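Local coordinates for periplasmic protein (Legionella pneumophila subsp. pneumophila, PDB 4FGQ) that is a calcium-dependent periplasmic cysteine protease of the bacterial transglutaminase-like family, and probably cleaves its protein substrates in the periplasm, at residues 28-33 and 51-56; 33-38 and 97-102; 92-97 and 122-127. One frame throughout, in Å; residues are numbered along the deposited sequence.

Contact 1 (28-33 and 51-56); sequences FTAWGN and NSFFNQ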
ATOM      1  N   PHE A  28      11.837 -11.085   2.171  1.00 14.02           N
ATOM      2  CA  PHE A  28      12.610  -9.936   1.699  1.00 16.21           C
ATOM      3  C   PHE A  28      13.143 -10.186   0.291  1.00 16.06           C
ATOM      4  O   PHE A  28      13.006  -9.342  -0.599  1.00 15.08           O
ATOM      5  CB  PHE A  28      13.757  -9.592   2.661  1.00 15.64           C
ATOM      6  CG  PHE A  28      13.328  -8.749   3.834  1.00 16.78           C
ATOM      7  CD1 PHE A  28      12.988  -7.413   3.656  1.00 18.10           C
ATOM      8  CD2 PHE A  28      13.261  -9.288   5.109  1.00 19.20           C
ATOM      9  CE1 PHE A  28      12.593  -6.629   4.735  1.00 20.25           C
ATOM     10  CE2 PHE A  28      12.866  -8.514   6.187  1.00 15.47           C
ATOM     11  CZ  PHE A  28      12.533  -7.186   6.005  1.00 18.53           C
ATOM     12  N   THR A  29      13.731 -11.355   0.080  1.00 15.99           N
ATOM     13  CA  THR A  29      14.275 -11.689  -1.235  1.00 16.79           C
ATOM     14  C   THR A  29      13.191 -11.686  -2.304  1.00 16.63           C
ATOM     15  O   THR A  29      13.402 -11.204  -3.424  1.00 15.25           O
ATOM     16  CB  THR A  29      14.983 -13.052  -1.210  1.00 15.62           C
ATOM     17  OG1 THR A  29      16.115 -12.971  -0.332  1.00 20.92           O
ATOM     18  CG2 THR A  29      15.454 -13.444  -2.605  1.00 20.99           C
ATOM     19  N   ALA A  30      12.017 -12.200  -1.949  1.00 14.96           N
ATOM     20  CA  ALA A  30      10.890 -12.236  -2.872  1.00 15.45           C
ATOM     21  C   ALA A  30      10.389 -10.841  -3.234  1.00 15.16           C
ATOM     22  O   ALA A  30      10.019 -10.587  -4.382  1.00 16.59           O
ATOM     23  CB  ALA A  30       9.763 -13.075  -2.282  1.00 17.35           C
ATOM     24  N   TRP A  31      10.379  -9.948  -2.248  1.00 12.19           N
ATOM     25  CA  TRP A  31       9.981  -8.555  -2.442  1.00 11.17           C
ATOM     26  C   TRP A  31      10.960  -7.866  -3.398  1.00 13.16           C
ATOM     27  O   TRP A  31      10.548  -7.161  -4.328  1.00 16.38           O
ATOM     28  CB  TRP A  31       9.976  -7.857  -1.084  1.00 13.19           C
ATOM     29  CG  TRP A  31       9.506  -6.446  -1.069  1.00 13.05           C
ATOM     30  CD1 TRP A  31       8.684  -5.826  -1.969  1.00 12.87           C
ATOM     31  CD2 TRP A  31       9.826  -5.471  -0.074  1.00 13.36           C
ATOM     32  NE1 TRP A  31       8.484  -4.509  -1.593  1.00 13.33           N
ATOM     33  CE2 TRP A  31       9.173  -4.274  -0.437  1.00 14.67           C
ATOM     34  CE3 TRP A  31      10.609  -5.497   1.085  1.00 16.13           C
ATOM     35  CZ2 TRP A  31       9.282  -3.113   0.329  1.00 17.42           C
ATOM     36  CZ3 TRP A  31      10.712  -4.338   1.840  1.00 16.13           C
ATOM     37  CH2 TRP A  31      10.054  -3.168   1.459  1.00 16.96           C
ATOM     38  N   GLY A  32      12.250  -8.064  -3.159  1.00 13.98           N
ATOM     39  CA  GLY A  32      13.274  -7.500  -4.027  1.00 15.57           C
ATOM     40  C   GLY A  32      13.171  -8.049  -5.440  1.00 16.37           C
ATOM     41  O   GLY A  32      13.283  -7.296  -6.412  1.00 17.87           O
ATOM     42  N   ASN A  33      12.965  -9.362  -5.564  1.00 14.86           N
ATOM     43  CA  ASN A  33      12.822  -9.971  -6.885  1.00 18.50           C
ATOM     44  C   ASN A  33      11.581  -9.436  -7.606  1.00 19.23           C
ATOM     45  O   ASN A  33      11.616  -9.216  -8.819  1.00 17.32           O
ATOM     46  CB  ASN A  33      12.796 -11.500  -6.802  1.00 19.01           C
ATOM     47  CG  ASN A  33      14.142 -12.090  -6.398  1.00 27.16           C
ATOM     48  OD1 ASN A  33      15.177 -11.429  -6.490  1.00 32.89           O
ATOM     49  ND2 ASN A  33      14.132 -13.348  -5.965  1.00 31.47           N
ATOM     50  N   ASN A  51      -0.269  -5.848  -6.514  1.00 12.02           N
ATOM     51  CA  ASN A  51      -1.515  -6.122  -5.784  1.00 11.01           C
ATOM     52  C   ASN A  51      -1.597  -7.587  -5.340  1.00 12.25           C
ATOM     53  O   ASN A  51      -1.808  -7.876  -4.157  1.00 11.42           O
ATOM     54  CB  ASN A  51      -2.724  -5.753  -6.650  1.00 10.07           C
ATOM     55  CG  ASN A  51      -3.990  -5.553  -5.843  1.00 12.65           C
ATOM     56  OD1 ASN A  51      -3.980  -4.909  -4.782  1.00 14.11           O
ATOM     57  ND2 ASN A  51      -5.102  -6.100  -6.352  1.00 11.26           N
ATOM     58  N   SER A  52      -1.412  -8.506  -6.282  1.00  9.11           N
ATOM     59  CA  SER A  52      -1.547  -9.938  -5.992  1.00 11.11           C
ATOM     60  C   SER A  52      -0.433 -10.471  -5.090  1.00 10.10           C
ATOM     61  O   SER A  52      -0.672 -11.350  -4.240  1.00 12.71           O
ATOM     62  CB  SER A  52      -1.666 -10.750  -7.290  1.00 12.65           C
ATOM     63  OG  SER A  52      -0.469 -10.716  -8.064  1.00 11.24           O
ATOM     64  N   PHE A  53       0.780  -9.938  -5.252  1.00  8.95           N
ATOM     65  CA  PHE A  53       1.897 -10.354  -4.403  1.00 11.52           C
ATOM     66  C   PHE A  53       1.571 -10.065  -2.952  1.00  9.10           C
ATOM     67  O   PHE A  53       1.695 -10.940  -2.097  1.00 12.78           O
ATOM     68  CB  PHE A  53       3.199  -9.626  -4.779  1.00 10.06           C
ATOM     69  CG  PHE A  53       4.388 -10.050  -3.942  1.00 13.78           C
ATOM     70  CD1 PHE A  53       5.097 -11.194  -4.253  1.00 18.61           C
ATOM     71  CD2 PHE A  53       4.792  -9.294  -2.851  1.00 12.54           C
ATOM     72  CE1 PHE A  53       6.192 -11.584  -3.478  1.00 19.79           C
ATOM     73  CE2 PHE A  53       5.874  -9.679  -2.075  1.00 15.16           C
ATOM     74  CZ  PHE A  53       6.577 -10.824  -2.388  1.00 15.30           C
ATOM     75  N   PHE A  54       1.166  -8.835  -2.669  1.00  7.65           N
ATOM     76  CA  PHE A  54       0.913  -8.489  -1.271  1.00  9.12           C
ATOM     77  C   PHE A  54      -0.390  -9.042  -0.736  1.00 11.06           C
ATOM     78  O   PHE A  54      -0.513  -9.243   0.468  1.00 12.66           O
ATOM     79  CB  PHE A  54       1.065  -6.981  -1.051  1.00 10.14           C
ATOM     80  CG  PHE A  54       2.494  -6.555  -1.091  1.00 10.59           C
ATOM     81  CD1 PHE A  54       3.379  -7.045  -0.148  1.00 13.33           C
ATOM     82  CD2 PHE A  54       2.984  -5.765  -2.120  1.00 13.62           C
ATOM     83  CE1 PHE A  54       4.721  -6.715  -0.181  1.00 14.28           C
ATOM     84  CE2 PHE A  54       4.337  -5.423  -2.156  1.00 14.70           C
ATOM     85  CZ  PHE A  54       5.201  -5.901  -1.182  1.00 16.03           C
ATOM     86  N   ASN A  55      -1.346  -9.337  -1.616  1.00  9.76           N
ATOM     87  CA  ASN A  55      -2.635  -9.831  -1.121  1.00 14.21           C
ATOM     88  C   ASN A  55      -2.580 -11.219  -0.506  1.00 16.46           C
ATOM     89  O   ASN A  55      -3.530 -11.631   0.164  1.00 19.20           O
ATOM     90  CB  ASN A  55      -3.733  -9.743  -2.181  1.00 12.23           C
ATOM     91  CG  ASN A  55      -4.349  -8.371  -2.243  1.00 13.18           C
ATOM     92  OD1 ASN A  55      -4.167  -7.567  -1.324  1.00 14.69           O
ATOM     93  ND2 ASN A  55      -5.070  -8.079  -3.324  1.00 13.75           N
ATOM     94  N   GLN A  56      -1.460 -11.910  -0.711  1.00 13.06           N
ATOM     95  CA  GLN A  56      -1.207 -13.245  -0.151  1.00 12.88           C
ATOM     96  C   GLN A  56      -0.756 -13.212   1.313  1.00 15.17           C
ATOM     97  O   GLN A  56      -0.661 -14.258   1.937  1.00 15.49           O
ATOM     98  CB  GLN A  56      -0.079 -13.952  -0.936  1.00 19.17           C
ATOM     99  CG  GLN A  56       1.329 -13.481  -0.470  1.00 17.96           C
ATOM    100  CD  GLN A  56       2.484 -14.253  -1.039  1.00 28.60           C
ATOM    101  OE1 GLN A  56       2.641 -15.449  -0.777  1.00 33.53           O
ATOM    102  NE2 GLN A  56       3.331 -13.567  -1.796  1.00 26.10           N
TER

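Contact 2 (33-38 and 97-102); sequences NLIDSL and LVAVGV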
ATOM      1  N   ASN A  33      12.965  -9.362  -5.564  1.00 14.86           N
ATOM      2  CA  ASN A  33      12.822  -9.971  -6.885  1.00 18.50           C
ATOM      3  C   ASN A  33      11.581  -9.436  -7.606  1.00 19.23           C
ATOM      4  O   ASN A  33      11.616  -9.216  -8.819  1.00 17.32           O
ATOM      5  CB  ASN A  33      12.796 -11.500  -6.802  1.00 19.01           C
ATOM      6  CG  ASN A  33      14.142 -12.090  -6.398  1.00 27.16           C
ATOM      7  OD1 ASN A  33      15.177 -11.429  -6.490  1.00 32.89           O
ATOM      8  ND2 ASN A  33      14.132 -13.348  -5.965  1.00 31.47           N
ATOM      9  N   LEU A  34      10.496  -9.212  -6.858  1.00 15.91           N
ATOM     10  CA  LEU A  34       9.276  -8.628  -7.421  1.00 14.41           C
ATOM     11  C   LEU A  34       9.571  -7.270  -8.036  1.00 15.68           C
ATOM     12  O   LEU A  34       9.208  -6.999  -9.196  1.00 15.80           O
ATOM     13  CB  LEU A  34       8.201  -8.476  -6.332  1.00 12.25           C
ATOM     14  CG  LEU A  34       6.917  -7.732  -6.724  1.00 14.82           C
ATOM     15  CD1 LEU A  34       6.012  -8.636  -7.528  1.00 17.61           C
ATOM     16  CD2 LEU A  34       6.189  -7.216  -5.490  1.00 15.26           C
ATOM     17  N   ILE A  35      10.231  -6.408  -7.266  1.00 12.48           N
ATOM     18  CA  ILE A  35      10.546  -5.061  -7.756  1.00 12.35           C
ATOM     19  C   ILE A  35      11.419  -5.131  -9.006  1.00 17.35           C
ATOM     20  O   ILE A  35      11.122  -4.473 -10.000  1.00 17.19           O
ATOM     21  CB  ILE A  35      11.213  -4.193  -6.674  1.00 15.53           C
ATOM     22  CG1 ILE A  35      10.195  -3.876  -5.569  1.00 16.51           C
ATOM     23  CG2 ILE A  35      11.728  -2.894  -7.274  1.00 17.64           C
ATOM     24  CD1 ILE A  35      10.805  -3.300  -4.313  1.00 17.99           C
ATOM     25  N   ASP A  36      12.466  -5.953  -8.974  1.00 17.60           N
ATOM     26  CA  ASP A  36      13.333  -6.098 -10.141  1.00 21.14           C
ATOM     27  C   ASP A  36      12.563  -6.573 -11.373  1.00 21.40           C
ATOM     28  O   ASP A  36      12.797  -6.090 -12.489  1.00 25.56           O
ATOM     29  CB  ASP A  36      14.476  -7.073  -9.847  1.00 26.65           C
ATOM     30  CG  ASP A  36      15.734  -6.374  -9.359  1.00 43.56           C
ATOM     31  OD1 ASP A  36      15.854  -5.147  -9.565  1.00 49.01           O
ATOM     32  OD2 ASP A  36      16.609  -7.059  -8.785  1.00 48.85           O
ATOM     33  N   SER A  37      11.645  -7.512 -11.162  1.00 17.20           N
ATOM     34  CA  SER A  37      10.927  -8.164 -12.256  1.00 19.03           C
ATOM     35  C   SER A  37       9.896  -7.248 -12.903  1.00 19.83           C
ATOM     36  O   SER A  37       9.513  -7.459 -14.052  1.00 20.64           O
ATOM     37  CB  SER A  37      10.241  -9.445 -11.773  1.00 19.51           C
ATOM     38  OG  SER A  37       9.030  -9.170 -11.088  1.00 22.88           O
ATOM     39  N   LEU A  38       9.451  -6.236 -12.168  1.00 15.52           N
ATOM     40  CA  LEU A  38       8.373  -5.371 -12.655  1.00 13.54           C
ATOM     41  C   LEU A  38       8.842  -4.057 -13.270  1.00 12.94           C
ATOM     42  O   LEU A  38       8.053  -3.353 -13.890  1.00 14.04           O
ATOM     43  CB  LEU A  38       7.356  -5.078 -11.546  1.00 15.17           C
ATOM     44  CG  LEU A  38       6.529  -6.280 -11.094  1.00 16.23           C
ATOM     45  CD1 LEU A  38       5.605  -5.851  -9.958  1.00 14.09           C
ATOM     46  CD2 LEU A  38       5.735  -6.833 -12.259  1.00 21.92           C
ATOM     47  N   LEU A  97       5.024   0.072  -5.679  1.00 10.74           N
ATOM     48  CA  LEU A  97       4.688   0.587  -7.011  1.00 12.67           C
ATOM     49  C   LEU A  97       5.550   1.786  -7.392  1.00 14.12           C
ATOM     50  O   LEU A  97       5.970   1.905  -8.544  1.00 12.81           O
ATOM     51  CB  LEU A  97       3.193   0.904  -7.120  1.00 12.14           C
ATOM     52  CG  LEU A  97       2.388  -0.392  -7.334  1.00 11.90           C
ATOM     53  CD1 LEU A  97       0.928  -0.186  -6.936  1.00 11.19           C
ATOM     54  CD2 LEU A  97       2.487  -0.856  -8.810  1.00 10.00           C
ATOM     55  N   VAL A  98       5.823   2.669  -6.438  1.00 11.80           N
ATOM     56  CA  VAL A  98       6.733   3.788  -6.695  1.00 13.77           C
ATOM     57  C   VAL A  98       8.115   3.239  -7.061  1.00 13.76           C
ATOM     58  O   VAL A  98       8.756   3.707  -8.005  1.00 16.28           O
ATOM     59  CB  VAL A  98       6.801   4.750  -5.486  1.00 14.96           C
ATOM     60  CG1 VAL A  98       7.938   5.758  -5.660  1.00 18.91           C
ATOM     61  CG2 VAL A  98       5.450   5.455  -5.298  1.00 12.46           C
ATOM     62  N   ALA A  99       8.546   2.202  -6.346  1.00 13.32           N
ATOM     63  CA  ALA A  99       9.849   1.586  -6.600  1.00 12.43           C
ATOM     64  C   ALA A  99       9.987   0.971  -7.995  1.00 14.00           C
ATOM     65  O   ALA A  99      11.091   0.940  -8.547  1.00 16.47           O
ATOM     66  CB  ALA A  99      10.177   0.532  -5.524  1.00 13.07           C
ATOM     67  N   VAL A 100       8.891   0.467  -8.568  1.00 12.44           N
ATOM     68  CA  VAL A 100       9.000  -0.182  -9.876  1.00 13.97           C
ATOM     69  C   VAL A 100       8.807   0.820 -11.001  1.00 14.77           C
ATOM     70  O   VAL A 100       8.994   0.491 -12.178  1.00 17.99           O
ATOM     71  CB  VAL A 100       8.050  -1.402 -10.063  1.00 17.26           C
ATOM     72  CG1 VAL A 100       8.206  -2.407  -8.919  1.00 18.53           C
ATOM     73  CG2 VAL A 100       6.622  -0.958 -10.184  1.00 18.81           C
ATOM     74  N   GLY A 101       8.435   2.045 -10.642  1.00 13.70           N
ATOM     75  CA  GLY A 101       8.360   3.108 -11.624  1.00 13.62           C
ATOM     76  C   GLY A 101       7.011   3.737 -11.905  1.00 13.90           C
ATOM     77  O   GLY A 101       6.930   4.620 -12.752  1.00 14.70           O
ATOM     78  N   VAL A 102       5.952   3.311 -11.222  1.00 14.49           N
ATOM     79  CA  VAL A 102       4.696   4.046 -11.333  1.00 12.69           C
ATOM     80  C   VAL A 102       4.890   5.408 -10.665  1.00 13.97           C
ATOM     81  O   VAL A 102       5.312   5.466  -9.506  1.00 16.91           O
ATOM     82  CB  VAL A 102       3.539   3.292 -10.654  1.00 13.63           C
ATOM     83  CG1 VAL A 102       2.253   4.096 -10.761  1.00 18.57           C
ATOM     84  CG2 VAL A 102       3.369   1.913 -11.282  1.00 12.17           C
TER

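Contact 3 (92-97 and 122-127); sequences IKYFTL and MVLSFY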
ATOM      1  N   ILE A  92       2.395  -0.683   1.790  1.00 11.93           N
ATOM      2  CA  ILE A  92       3.479  -1.396   1.125  1.00 10.48           C
ATOM      3  C   ILE A  92       3.246  -1.495  -0.387  1.00 11.78           C
ATOM      4  O   ILE A  92       4.198  -1.423  -1.170  1.00 11.15           O
ATOM      5  CB  ILE A  92       3.825  -2.764   1.789  1.00 14.41           C
ATOM      6  CG1 ILE A  92       5.086  -3.349   1.146  1.00 14.10           C
ATOM      7  CG2 ILE A  92       2.661  -3.738   1.690  1.00 12.06           C
ATOM      8  CD1 ILE A  92       5.796  -4.389   2.007  1.00 12.38           C
ATOM      9  N   LYS A  93       1.988  -1.619  -0.805  1.00 10.89           N
ATOM     10  CA  LYS A  93       1.690  -1.608  -2.236  1.00 10.47           C
ATOM     11  C   LYS A  93       2.110  -0.284  -2.860  1.00 13.07           C
ATOM     12  O   LYS A  93       2.685  -0.260  -3.954  1.00 11.00           O
ATOM     13  CB  LYS A  93       0.204  -1.858  -2.486  1.00 13.18           C
ATOM     14  CG  LYS A  93      -0.224  -3.309  -2.259  1.00 12.09           C
ATOM     15  CD  LYS A  93      -1.734  -3.445  -2.414  1.00 11.88           C
ATOM     16  CE  LYS A  93      -2.230  -4.809  -1.915  1.00 11.31           C
ATOM     17  NZ  LYS A  93      -3.722  -4.896  -2.056  1.00 10.94           N
ATOM     18  N   TYR A  94       1.806   0.809  -2.164  1.00 11.39           N
ATOM     19  CA  TYR A  94       2.163   2.146  -2.625  1.00 11.98           C
ATOM     20  C   TYR A  94       3.677   2.272  -2.816  1.00 11.08           C
ATOM     21  O   TYR A  94       4.144   2.612  -3.902  1.00 11.70           O
ATOM     22  CB  TYR A  94       1.650   3.220  -1.653  1.00 12.09           C
ATOM     23  CG  TYR A  94       2.284   4.581  -1.886  1.00 12.04           C
ATOM     24  CD1 TYR A  94       1.873   5.394  -2.938  1.00 12.33           C
ATOM     25  CD2 TYR A  94       3.314   5.032  -1.069  1.00 15.84           C
ATOM     26  CE1 TYR A  94       2.474   6.654  -3.153  1.00 13.62           C
ATOM     27  CE2 TYR A  94       3.920   6.258  -1.280  1.00 16.82           C
ATOM     28  CZ  TYR A  94       3.500   7.063  -2.321  1.00 15.70           C
ATOM     29  OH  TYR A  94       4.116   8.280  -2.507  1.00 16.54           O
ATOM     30  N   PHE A  95       4.449   1.995  -1.772  1.00 12.75           N
ATOM     31  CA  PHE A  95       5.898   2.177  -1.877  1.00 14.13           C
ATOM     32  C   PHE A  95       6.516   1.256  -2.922  1.00 13.66           C
ATOM     33  O   PHE A  95       7.464   1.630  -3.621  1.00 13.36           O
ATOM     34  CB  PHE A  95       6.580   2.022  -0.513  1.00 14.53           C
ATOM     35  CG  PHE A  95       6.475   3.248   0.340  1.00 14.08           C
ATOM     36  CD1 PHE A  95       7.154   4.410  -0.017  1.00 17.20           C
ATOM     37  CD2 PHE A  95       5.687   3.254   1.484  1.00 14.15           C
ATOM     38  CE1 PHE A  95       7.063   5.561   0.760  1.00 15.03           C
ATOM     39  CE2 PHE A  95       5.588   4.399   2.270  1.00 15.96           C
ATOM     40  CZ  PHE A  95       6.274   5.556   1.908  1.00 15.66           C
ATOM     41  N   THR A  96       5.959   0.065  -3.060  1.00 11.23           N
ATOM     42  CA  THR A  96       6.509  -0.897  -4.005  1.00 10.91           C
ATOM     43  C   THR A  96       6.229  -0.446  -5.437  1.00 14.51           C
ATOM     44  O   THR A  96       7.102  -0.533  -6.300  1.00 12.89           O
ATOM     45  CB  THR A  96       5.937  -2.294  -3.760  1.00 11.15           C
ATOM     46  OG1 THR A  96       6.278  -2.703  -2.432  1.00 12.95           O
ATOM     47  CG2 THR A  96       6.527  -3.304  -4.740  1.00 11.84           C
ATOM     48  N   LEU A  97       5.024   0.072  -5.679  1.00 10.74           N
ATOM     49  CA  LEU A  97       4.688   0.587  -7.011  1.00 12.67           C
ATOM     50  C   LEU A  97       5.550   1.786  -7.392  1.00 14.12           C
ATOM     51  O   LEU A  97       5.970   1.905  -8.544  1.00 12.81           O
ATOM     52  CB  LEU A  97       3.193   0.904  -7.120  1.00 12.14           C
ATOM     53  CG  LEU A  97       2.388  -0.392  -7.334  1.00 11.90           C
ATOM     54  CD1 LEU A  97       0.928  -0.186  -6.936  1.00 11.19           C
ATOM     55  CD2 LEU A  97       2.487  -0.856  -8.810  1.00 10.00           C
ATOM     56  N   MET A 122      -9.067   0.989   4.260  1.00 11.91           N
ATOM     57  CA  MET A 122      -8.049   1.669   3.459  1.00 12.01           C
ATOM     58  C   MET A 122      -7.722   0.840   2.230  1.00 10.32           C
ATOM     59  O   MET A 122      -7.589  -0.392   2.311  1.00 12.24           O
ATOM     60  CB  MET A 122      -6.774   1.862   4.289  1.00 14.28           C
ATOM     61  CG  MET A 122      -5.740   2.826   3.713  1.00 16.01           C
ATOM     62  SD  MET A 122      -6.089   4.544   4.181  1.00 23.32           S
ATOM     63  CE  MET A 122      -5.459   4.662   5.855  1.00 19.63           C
ATOM     64  N   VAL A 123      -7.592   1.514   1.090  1.00  9.77           N
ATOM     65  CA  VAL A 123      -7.203   0.874  -0.163  1.00 10.42           C
ATOM     66  C   VAL A 123      -6.138   1.737  -0.817  1.00 12.96           C
ATOM     67  O   VAL A 123      -5.823   2.810  -0.310  1.00 12.94           O
ATOM     68  CB  VAL A 123      -8.390   0.738  -1.133  1.00 10.16           C
ATOM     69  CG1 VAL A 123      -9.474  -0.163  -0.515  1.00 13.81           C
ATOM     70  CG2 VAL A 123      -8.956   2.119  -1.470  1.00 10.87           C
ATOM     71  N   LEU A 124      -5.595   1.278  -1.945  1.00 10.30           N
ATOM     72  CA  LEU A 124      -4.691   2.111  -2.737  1.00 12.20           C
ATOM     73  C   LEU A 124      -5.406   2.466  -4.030  1.00  9.69           C
ATOM     74  O   LEU A 124      -5.888   1.580  -4.727  1.00 11.91           O
ATOM     75  CB  LEU A 124      -3.392   1.360  -3.043  1.00 13.03           C
ATOM     76  CG  LEU A 124      -2.405   2.085  -3.968  1.00 10.82           C
ATOM     77  CD1 LEU A 124      -2.068   3.440  -3.396  1.00 11.49           C
ATOM     78  CD2 LEU A 124      -1.144   1.237  -4.100  1.00 12.06           C
ATOM     79  N   SER A 125      -5.514   3.761  -4.324  1.00  9.41           N
ATOM     80  CA  SER A 125      -6.164   4.211  -5.549  1.00  9.51           C
ATOM     81  C   SER A 125      -5.135   4.598  -6.602  1.00 11.12           C
ATOM     82  O   SER A 125      -4.192   5.337  -6.318  1.00 13.57           O
ATOM     83  CB  SER A 125      -7.057   5.427  -5.260  1.00 11.97           C
ATOM     84  OG  SER A 125      -8.148   5.073  -4.420  1.00 12.39           O
ATOM     85  N   PHE A 126      -5.313   4.097  -7.817  1.00  9.54           N
ATOM     86  CA  PHE A 126      -4.425   4.447  -8.923  1.00 10.71           C
ATOM     87  C   PHE A 126      -5.197   5.323  -9.886  1.00 11.65           C
ATOM     88  O   PHE A 126      -6.281   4.943 -10.329  1.00 12.06           O
ATOM     89  CB  PHE A 126      -3.953   3.179  -9.642  1.00 11.07           C
ATOM     90  CG  PHE A 126      -3.352   3.445 -10.996  1.00 10.92           C
ATOM     91  CD1 PHE A 126      -2.043   3.882 -11.116  1.00 10.43           C
ATOM     92  CD2 PHE A 126      -4.108   3.275 -12.154  1.00 12.11           C
ATOM     93  CE1 PHE A 126      -1.494   4.141 -12.363  1.00 11.75           C
ATOM     94  CE2 PHE A 126      -3.560   3.525 -13.400  1.00 12.98           C
ATOM     95  CZ  PHE A 126      -2.256   3.962 -13.507  1.00 14.25           C
ATOM     96  N   TYR A 127      -4.654   6.496 -10.206  1.00 10.19           N
ATOM     97  CA  TYR A 127      -5.322   7.421 -11.095  1.00 11.42           C
ATOM     98  C   TYR A 127      -4.612   7.460 -12.443  1.00 13.76           C
ATOM     99  O   TYR A 127      -3.481   7.952 -12.521  1.00 14.60           O
ATOM    100  CB  TYR A 127      -5.297   8.829 -10.489  1.00 11.85           C
ATOM    101  CG  TYR A 127      -6.205   9.011  -9.292  1.00 14.03           C
ATOM    102  CD1 TYR A 127      -5.836   8.551  -8.038  1.00 17.10           C
ATOM    103  CD2 TYR A 127      -7.426   9.651  -9.424  1.00 14.77           C
ATOM    104  CE1 TYR A 127      -6.670   8.730  -6.938  1.00 16.61           C
ATOM    105  CE2 TYR A 127      -8.264   9.826  -8.332  1.00 15.90           C
ATOM    106  CZ  TYR A 127      -7.876   9.364  -7.102  1.00 18.08           C
ATOM    107  OH  TYR A 127      -8.715   9.551  -6.025  1.00 20.43           O
TER

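Contact 1 (28-33 and 51-56)
W31 and A30 meet F54 and F53 in an aromatic packing contact between two consecutive antiparallel helices, 22-38 and 43-55. The contact is small, burying 155 Å² in all, and no hydrogen bond crosses it. The short helical segments run at 172° to each other with axes 11.8 Å apart. At that spacing the backbones stand well apart, and long aromatic side chains bridge the distance.

F54 and W31 form an offset edge-to-face pair. The rim of F54 is turned toward the indole, with ring planes at 77°. F54 CZ does the touching, lying 3.6 Å from W31 CD1, and W31 NE1 is equally near it. The indole N-H is bonded elsewhere, to the hydroxyl of T96 on helix 86-100. With chi1 at -176°, W31 CG is turned opposite the backbone N, and the indole is carried to where F54 and T96 both reach it.

F53 starts out toward helix 22-38, and its ring ends there with CZ 3.9 Å from A30 CB, which lies at the ring edge near the ring plane. W31 N is just as close but approaches obliquely. The two phenylalanines also pack on each other: F53 CD2 sits over the centre of the F54 ring, 3.6 Å above it. On F53 itself, the amide nitrogen of Q56 lies over one face, toward the rim. That nitrogen donates to F53 O at 3.1 Å, a bond that keeps it over the rim of that face.

Behind F54, the side chains of I92, K93 and T96 of helix 86-100 continue the packing. The whole is a helical hairpin laid against a third helix, consistent with the helical part of a papain-like (clan CA) cysteine protease fold.

Contact 2 (33-38 and 97-102)
The carbonyl oxygen of L97 receives three backbone N-H groups where the helix carrying V100 ends. V102 N donates at 3.0 Å, while the bonds from V100 N and G101 N are weak. G101 N also reaches V98 O at 3.1 Å. Together with the positive phi of G101 (117°), the bonds from V102 N to L97 O and from G101 N to V98 O make a Schellman motif. It turns the chain out of the helix just after V100, the main residue of the contact.

Across the gap all the touching is apolar. V100 CG1 makes most of the contacts. It comes to 3.7 Å from I35 CA and lies as close to I35 O, so it rests on the helix backbone as well as on side chains. It also meets I35 CG2 at 3.9 Å and L38 CB at 3.8 Å, and so sits between residues one turn apart. With V100 CG1 anti to the carbonyl carbon (chi1 -53°), this branch faces helix 22-38. A99 adds a second, lighter touch: its CB faces I35 CD1 and I35 CG2, both at 4.1 Å.

The contact joins the C-terminal ends of helices 22-38 and 86-100. Helix 43-55 lies alongside, with V50 against both L38 and L97. Helix 10-17 covers I35 through V10 and I13, and strand 107-114 meets L97, V98 and V102 through L107.

Contact 3 (92-97 and 122-127)
L124 reaches from strand 119-126 to helix 86-100 and sets both methyl groups against one helical turn. CD2 lies against the helix backbone, 3.6 Å from Y94 N, and meets K93 CB at 3.7 Å. The same methyl meets L97 CD1 at 3.8 Å, with the two leucine side chains crossing at a slant. L124 CD1 touches Y94 CB at 4.1 Å. L124 CG lies anti to the backbone N (chi1 175°), and this extends the side chain from the sheet toward the helix.

K93 meets L124 through CB; Y94 does so through its backbone and CB, with its ring obliquely near L124 CD1. The far ends of both side chains lead away. The extended K93 chain carries NZ to N51 and N55 of helix 43-55. Y94 OH is bonded to S104 OG and A161 N. On another side of the helix T96 OG1 donates to I92 O at 2.7 Å. It comes from the face of that carbonyl opposite to T96 N, so two donors grip the oxygen.

The short helix and strand segments run roughly parallel, at 27°, with the helix packed on the antiparallel sheet. The side-chain contacts are all apolar and no hydrogen bond crosses, so the contact rests on shape and burial. Polar ends are satisfied at its borders. K93 NZ is held by two neutral amide oxygens, whose dipoles probably meet any positive charge there.

Helix 86-100 carries a segment of contacts 2 and 3, and F54 of contact 1 packs on it. Contacts 1 and 2 follow each other along helix 22-38 and share N33, with centres about 10 Å apart. They touch where L34 CD2 lies 3.6 Å from F53 CD2. Contacts 2 and 3 share L97, and I35 CG1 meets T96 CG2 at 3.8 Å. K93 NZ joins contacts 1 and 3 by hydrogen bonds to N51 OD1 (2.7 Å) and N55 OD1 (2.8 Å). The side chains of F54 and K93 are each about 9 Å from that of D88, which binds calcium in this protein, although none is bound to this chain here. Contact 2 lies away from that site.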